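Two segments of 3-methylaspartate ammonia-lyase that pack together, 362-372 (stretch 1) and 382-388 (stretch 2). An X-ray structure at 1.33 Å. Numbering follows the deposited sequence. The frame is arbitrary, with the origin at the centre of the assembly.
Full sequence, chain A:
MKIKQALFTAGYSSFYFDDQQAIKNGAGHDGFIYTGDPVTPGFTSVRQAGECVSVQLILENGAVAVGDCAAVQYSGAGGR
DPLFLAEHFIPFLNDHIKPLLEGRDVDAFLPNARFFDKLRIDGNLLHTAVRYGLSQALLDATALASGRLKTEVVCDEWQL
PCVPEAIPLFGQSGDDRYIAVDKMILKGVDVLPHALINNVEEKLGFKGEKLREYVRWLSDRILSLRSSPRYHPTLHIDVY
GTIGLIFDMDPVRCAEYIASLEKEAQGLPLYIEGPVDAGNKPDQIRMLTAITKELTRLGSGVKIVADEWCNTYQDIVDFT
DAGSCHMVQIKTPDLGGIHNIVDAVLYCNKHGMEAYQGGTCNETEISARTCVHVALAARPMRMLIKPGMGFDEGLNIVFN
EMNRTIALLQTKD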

# COMPACT_ATOMS: atom_id res chain seq x y z
N ASN A 362 -6.45 8.28 2.08
CA ASN A 362 -5.59 8.82 3.12
C ASN A 362 -5.63 8.08 4.44
O ASN A 362 -5.24 8.64 5.44
CB ASN A 362 -5.90 10.30 3.37
CG ASN A 362 -4.80 10.99 4.13
OD1 ASN A 362 -3.61 10.76 3.88
ND2 ASN A 362 -5.19 11.86 5.06
N GLU A 363 -6.05 6.83 4.44
CA GLU A 363 -6.03 6.05 5.66
C GLU A 363 -4.86 5.06 5.60
O GLU A 363 -3.84 5.38 4.98
CB GLU A 363 -7.40 5.47 6.03
CG GLU A 363 -8.07 4.55 5.04
CD GLU A 363 -9.46 4.19 5.53
OE1 GLU A 363 -10.47 4.60 4.91
OE2 GLU A 363 -9.54 3.49 6.56
N THR A 364 -4.94 3.92 6.28
CA THR A 364 -3.76 3.06 6.44
C THR A 364 -4.03 1.61 6.11
O THR A 364 -5.15 1.20 5.88
CB THR A 364 -3.21 3.11 7.87
OG1 THR A 364 -4.08 2.38 8.75
CG2 THR A 364 -3.13 4.52 8.41
N GLU A 365 -2.96 0.83 6.13
CA GLU A 365 -3.08 -0.60 5.90
C GLU A 365 -3.87 -1.26 7.01
O GLU A 365 -4.65 -2.18 6.76
CB GLU A 365 -1.70 -1.24 5.68
CG GLU A 365 -0.94 -1.78 6.90
CD GLU A 365 -0.38 -0.74 7.86
OE1 GLU A 365 -0.78 0.44 7.83
OE2 GLU A 365 0.48 -1.15 8.67
N ILE A 366 -3.69 -0.79 8.24
CA ILE A 366 -4.41 -1.36 9.37
C ILE A 366 -5.88 -0.97 9.34
O ILE A 366 -6.74 -1.81 9.59
CB ILE A 366 -3.77 -0.93 10.71
CG1 ILE A 366 -2.40 -1.58 10.86
CG2 ILE A 366 -4.69 -1.26 11.88
CD1 ILE A 366 -1.64 -1.19 12.08
N SER A 367 -6.19 0.28 9.05
CA SER A 367 -7.59 0.68 9.03
C SER A 367 -8.31 -0.04 7.91
O SER A 367 -9.43 -0.52 8.09
CB SER A 367 -7.74 2.20 8.96
OG SER A 367 -7.29 2.74 7.73
N ALA A 368 -7.68 -0.16 6.75
CA ALA A 368 -8.28 -0.86 5.63
C ALA A 368 -8.49 -2.34 5.96
O ALA A 368 -9.55 -2.89 5.68
CB ALA A 368 -7.44 -0.73 4.38
N ARG A 369 -7.49 -2.98 6.55
CA ARG A 369 -7.59 -4.38 6.89
C ARG A 369 -8.74 -4.59 7.88
O ARG A 369 -9.49 -5.56 7.78
CB ARG A 369 -6.25 -4.86 7.47
CG ARG A 369 -6.16 -6.32 7.69
CD ARG A 369 -4.78 -6.74 8.11
NE ARG A 369 -4.43 -6.24 9.43
CZ ARG A 369 -3.34 -5.54 9.73
NH1 ARG A 369 -2.47 -5.18 8.79
NH2 ARG A 369 -3.14 -5.19 10.98
N THR A 370 -8.84 -3.71 8.86
CA THR A 370 -9.91 -3.81 9.84
C THR A 370 -11.27 -3.65 9.18
O THR A 370 -12.22 -4.36 9.51
CB THR A 370 -9.71 -2.78 10.94
OG1 THR A 370 -8.43 -2.98 11.56
CG2 THR A 370 -10.74 -2.95 12.05
N CYS A 371 -11.37 -2.71 8.25
CA CYS A 371 -12.60 -2.51 7.51
C CYS A 371 -13.03 -3.76 6.74
O CYS A 371 -14.24 -3.99 6.56
CB CYS A 371 -12.49 -1.33 6.55
SG CYS A 371 -12.60 0.29 7.37
N VAL A 372 -12.08 -4.56 6.26
CA VAL A 372 -12.45 -5.80 5.60
C VAL A 372 -13.28 -6.70 6.51
O VAL A 372 -14.26 -7.32 6.09
CB VAL A 372 -11.20 -6.56 5.10
CG1 VAL A 372 -11.55 -7.96 4.63
CG2 VAL A 372 -10.55 -5.78 3.97
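Stretch 2 (382-388) RMLIKPG

Stretch 1 begins as a loop and becomes a helix at Glu365, which continues past Val372. Stretch 2 starts as a strand at Arg382 and finishes as an extended loop, with a cis peptide bond before Pro387. The two run in opposite senses: Met383 lies by Val372, Lys386 by Ala368, and Pro387 by Glu363. Glu363 CA and Pro387 CA are 5.4 Å apart. Val372 CA and Met383 CA are 8.3 Å apart, so stretch 2 comes closer toward the start of the helix.

The polar centre of the contact is a buried salt bridge. Lys386 NZ donates to Glu363 OE1 at 2.8 Å, reached by a side chain with chi2 to chi4 all t. NZ also lies 3.4 Å from Cys371 SG and has a further hydrogen bond elsewhere in the structure. The other carboxylate oxygen is used as well: Ser367 OG donates to Glu363 OE2 at 2.6 Å. Ser367 OG in turn accepts from Thr364 N at 3.0 Å. Thr364 caps the helix, its OG1 accepting from Ser367 N at 3.0 Å. The residue that pairs with Lys386 is thus tied into the helix start.

Backbone bonds continue the pattern. Ala368 N donates to Thr364 O at 3.0 Å, and Cys371 N to Ser367 O at 2.9 Å. Thr370 OG1 donates to Ile366 O at 2.8 Å, on a part of the helix that stretch 2 does not touch.

The remaining contacts are by van der Waals packing. Pro387 CB is 3.4 Å from Glu363 O, and Pro387 CG is 3.6 Å from Thr364 C. Ala368 CB sits 3.4 Å from Lys386 O and 3.9 Å from Pro387 CD. At the other end, selenomethionine Met383 places SE 4.0 Å from Cys371 O and CE 4.3 Å from Val372 CG2.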

# COMPACT_ATOMS: atom_id res chain seq x y z
N ARG A 382 -20.73 -2.94 -1.64
CA ARG A 382 -19.51 -2.51 -2.29
C ARG A 382 -18.54 -2.04 -1.23
O ARG A 382 -18.94 -1.51 -0.21
CB ARG A 382 -19.85 -1.33 -3.20
CG ARG A 382 -18.74 -0.84 -4.12
CD ARG A 382 -19.25 0.00 -5.27
NE ARG A 382 -20.24 -0.75 -6.03
CZ ARG A 382 -21.12 -0.25 -6.88
NH1 ARG A 382 -21.14 1.04 -7.16
NH2 ARG A 382 -22.00 -1.06 -7.45
N MSE A 383 -17.25 -2.25 -1.48
CA MSE A 383 -16.21 -1.79 -0.56
C MSE A 383 -15.07 -1.17 -1.34
O MSE A 383 -14.61 -1.71 -2.33
CB MSE A 383 -15.69 -2.94 0.29
CG MSE A 383 -14.51 -2.54 1.17
SE MSE A 383 -14.10 -3.81 2.57
CE MSE A 383 -14.02 -5.37 1.55
N LEU A 384 -14.61 -0.02 -0.87
CA LEU A 384 -13.51 0.68 -1.50
C LEU A 384 -12.16 -0.01 -1.31
O LEU A 384 -11.80 -0.40 -0.19
CB LEU A 384 -13.41 2.09 -0.94
CG LEU A 384 -12.26 2.98 -1.46
CD1 LEU A 384 -12.45 3.32 -2.93
CD2 LEU A 384 -12.18 4.24 -0.61
N ILE A 385 -11.41 -0.13 -2.41
CA ILE A 385 -10.02 -0.57 -2.36
C ILE A 385 -9.20 0.62 -1.85
O ILE A 385 -9.18 1.69 -2.45
CB ILE A 385 -9.59 -1.04 -3.75
CG1 ILE A 385 -10.36 -2.31 -4.12
CG2 ILE A 385 -8.10 -1.29 -3.78
CD1 ILE A 385 -10.28 -2.69 -5.57
N LYS A 386 -8.55 0.42 -0.73
CA LYS A 386 -7.89 1.50 -0.02
C LYS A 386 -6.81 0.92 0.88
O LYS A 386 -6.77 -0.29 1.11
CB LYS A 386 -8.93 2.26 0.81
CG LYS A 386 -9.48 1.47 1.98
CD LYS A 386 -10.65 2.16 2.64
CE LYS A 386 -10.99 1.54 3.96
NZ LYS A 386 -12.05 2.29 4.72
N PRO A 387 -5.88 1.74 1.38
CA PRO A 387 -5.77 3.16 1.09
C PRO A 387 -4.87 3.38 -0.12
O PRO A 387 -4.58 2.44 -0.86
CB PRO A 387 -5.08 3.67 2.35
CG PRO A 387 -4.12 2.58 2.65
CD PRO A 387 -4.81 1.30 2.27
N GLY A 388 -4.45 4.62 -0.32
CA GLY A 388 -3.51 4.96 -1.38
C GLY A 388 -4.13 5.30 -2.71
O GLY A 388 -5.28 4.98 -2.99